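Local coordinates for ABC transporter periplasmic peptide-binding protein (Pseudoalteromonas, PDB 4QFL), which binds dipeptides such as Ala-Phe in the periplasm, probably handing them to an ABC transporter for uptake, at residues E285-L290 / I519-F524. Sequence-based numbering, arbitrary orientation.
Sequences ERETNL and ITLGPF
The carboxylate of Glu287 lies with one face against Leu521: CD1 sits over Glu287 CD at 3.6 Å, and CB presses on the same face, 3.2 Å from Glu287 OE2. OE2 accepts the N-H of Gly522 on the syn side (2.9 Å to Gly522 N), the donor 22° out of the carboxylate plane. The chain is extended beyond CG (chi2 -179°), which brings the carboxylate across to the 519-524 backbone. Cut back to an alanine here, the side chain would probably leave the Gly522 N-H without this acceptor and Leu521 CB and CD1 without the carboxylate over them. Glu285 OE2 touches Ile519 CG1 at 3.8 Å. In this family 5 solute-binding protein, strand 282-287 pairs antiparallel with 500-513, and the loop 519-524, which comes after strand 516-517, runs beside 285-290 in nearly the same direction. Arg508 joins both, bonded to the Glu287 backbone and, through NH1, to Gly522 O. The Leu290 backbone bonds to Ala435, next to Ala434 of the pocket for the bound alanine, about 8 Å from the Asn289 side chain. Leu290 N also gives a nearly straight bond to Pro523 O (2.8 Å, 170°), and Pro523 CA makes a CA-H...O contact with Thr288 O. Leu290 CD1 approaches the Phe524 ring obliquely.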
loop_
_atom_site.group_PDB
_atom_site.type_symbol
_atom_site.label_atom_id
_atom_site.label_comp_id
_atom_site.label_asym_id
_atom_site.label_seq_id
_atom_site.Cartn_x
_atom_site.Cartn_y
_atom_site.Cartn_z
ATOM N N GLU A 285 15.644 13.023 1.814
ATOM C CA GLU A 285 14.680 13.535 0.857
ATOM C C GLU A 285 13.346 13.699 1.552
ATOM O O GLU A 285 13.033 12.969 2.480
ATOM C CB GLU A 285 14.522 12.585 -0.318
ATOM C CG GLU A 285 15.752 12.419 -1.168
ATOM C CD GLU A 285 15.571 11.311 -2.193
ATOM O OE1 GLU A 285 14.846 11.542 -3.191
ATOM O OE2 GLU A 285 16.131 10.203 -1.992
ATOM N N ARG A 286 12.560 14.656 1.075
ATOM C CA ARG A 286 11.309 15.034 1.698
ATOM C C ARG A 286 10.345 15.362 0.575
ATOM O O ARG A 286 10.471 16.393 -0.060
ATOM C CB ARG A 286 11.554 16.273 2.571
ATOM C CG ARG A 286 10.317 16.936 3.125
ATOM C CD ARG A 286 10.654 18.275 3.779
ATOM N NE ARG A 286 9.454 18.892 4.327
ATOM C CZ ARG A 286 9.209 19.047 5.623
ATOM N NH1 ARG A 286 10.101 18.661 6.531
ATOM N NH2 ARG A 286 8.074 19.600 6.013
ATOM N N GLU A 287 9.395 14.478 0.299
ATOM C CA GLU A 287 8.525 14.691 -0.849
ATOM C C GLU A 287 7.049 14.644 -0.483
ATOM O O GLU A 287 6.656 13.956 0.464
ATOM C CB GLU A 287 8.806 13.645 -1.918
ATOM C CG GLU A 287 10.272 13.432 -2.190
ATOM C CD GLU A 287 10.523 12.396 -3.287
ATOM O OE1 GLU A 287 11.708 12.196 -3.641
ATOM O OE2 GLU A 287 9.547 11.785 -3.799
ATOM N N THR A 288 6.235 15.382 -1.239
ATOM C CA THR A 288 4.796 15.306 -1.080
ATOM C C THR A 288 4.308 13.946 -1.571
ATOM O O THR A 288 4.917 13.342 -2.462
ATOM C CB THR A 288 4.077 16.412 -1.861
ATOM O OG1 THR A 288 2.671 16.281 -1.651
ATOM C CG2 THR A 288 4.351 16.285 -3.341
ATOM N N ASN A 289 3.212 13.460 -0.998
ATOM C CA ASN A 289 2.773 12.099 -1.280
ATOM C C ASN A 289 1.297 11.908 -0.951
ATOM O O ASN A 289 0.785 12.471 0.013
ATOM C CB ASN A 289 3.664 11.108 -0.515
ATOM C CG ASN A 289 3.195 9.675 -0.640
ATOM O OD1 ASN A 289 2.301 9.244 0.089
ATOM N ND2 ASN A 289 3.818 8.916 -1.540
ATOM N N LEU A 290 0.615 11.132 -1.779
ATOM C CA LEU A 290 -0.794 10.833 -1.575
ATOM C C LEU A 290 -0.943 9.772 -0.489
ATOM O O LEU A 290 -0.658 8.598 -0.702
ATOM C CB LEU A 290 -1.392 10.313 -2.870
ATOM C CG LEU A 290 -1.479 11.242 -4.072
ATOM C CD1 LEU A 290 -1.737 10.417 -5.316
ATOM C CD2 LEU A 290 -2.582 12.279 -3.851
ATOM N N ILE A 519 17.741 7.057 -6.566
ATOM C CA ILE A 519 16.664 6.435 -5.805
ATOM C C ILE A 519 15.352 7.205 -5.980
ATOM O O ILE A 519 15.343 8.430 -5.914
ATOM C CB ILE A 519 17.021 6.317 -4.307
ATOM C CG1 ILE A 519 17.945 7.456 -3.874
ATOM C CG2 ILE A 519 17.670 4.972 -4.020
ATOM C CD1 ILE A 519 19.399 7.235 -4.220
ATOM N N THR A 520 14.255 6.478 -6.213
ATOM C CA THR A 520 12.948 7.108 -6.427
ATOM C C THR A 520 11.893 6.802 -5.349
ATOM O O THR A 520 11.526 5.649 -5.110
ATOM C CB THR A 520 12.362 6.785 -7.821
ATOM O OG1 THR A 520 12.242 5.368 -7.987
ATOM C CG2 THR A 520 13.249 7.347 -8.926
ATOM N N LEU A 521 11.411 7.861 -4.714
ATOM C CA LEU A 521 10.291 7.789 -3.777
ATOM C C LEU A 521 8.915 7.968 -4.440
ATOM O O LEU A 521 8.182 6.995 -4.648
ATOM C CB LEU A 521 10.411 8.888 -2.711
ATOM C CG LEU A 521 11.625 8.905 -1.782
ATOM C CD1 LEU A 521 11.505 10.009 -0.743
ATOM C CD2 LEU A 521 11.777 7.563 -1.119
ATOM N N GLY A 522 8.576 9.220 -4.753
ATOM C CA GLY A 522 7.353 9.545 -5.470
ATOM C C GLY A 522 6.099 9.836 -4.657
ATOM O O GLY A 522 6.036 9.504 -3.479
ATOM N N PRO A 523 5.086 10.454 -5.297
ATOM C CA PRO A 523 3.826 10.840 -4.650
ATOM C C PRO A 523 2.855 9.655 -4.523
ATOM O O PRO A 523 1.780 9.767 -3.929
ATOM C CB PRO A 523 3.272 11.906 -5.595
ATOM C CG PRO A 523 3.774 11.497 -6.935
ATOM C CD PRO A 523 5.129 10.872 -6.711
ATOM N N PHE A 524 3.256 8.512 -5.069
ATOM C CA PHE A 524 2.497 7.272 -4.894
ATOM C C PHE A 524 3.372 6.049 -5.163
ATOM O O PHE A 524 4.461 6.172 -5.722
ATOM C CB PHE A 524 1.250 7.254 -5.791
ATOM C CG PHE A 524 1.543 7.459 -7.263
ATOM C CD1 PHE A 524 1.942 6.402 -8.059
ATOM C CD2 PHE A 524 1.377 8.704 -7.851
ATOM C CE1 PHE A 524 2.199 6.588 -9.404
ATOM C CE2 PHE A 524 1.626 8.895 -9.190
ATOM C CZ PHE A 524 2.036 7.841 -9.972
#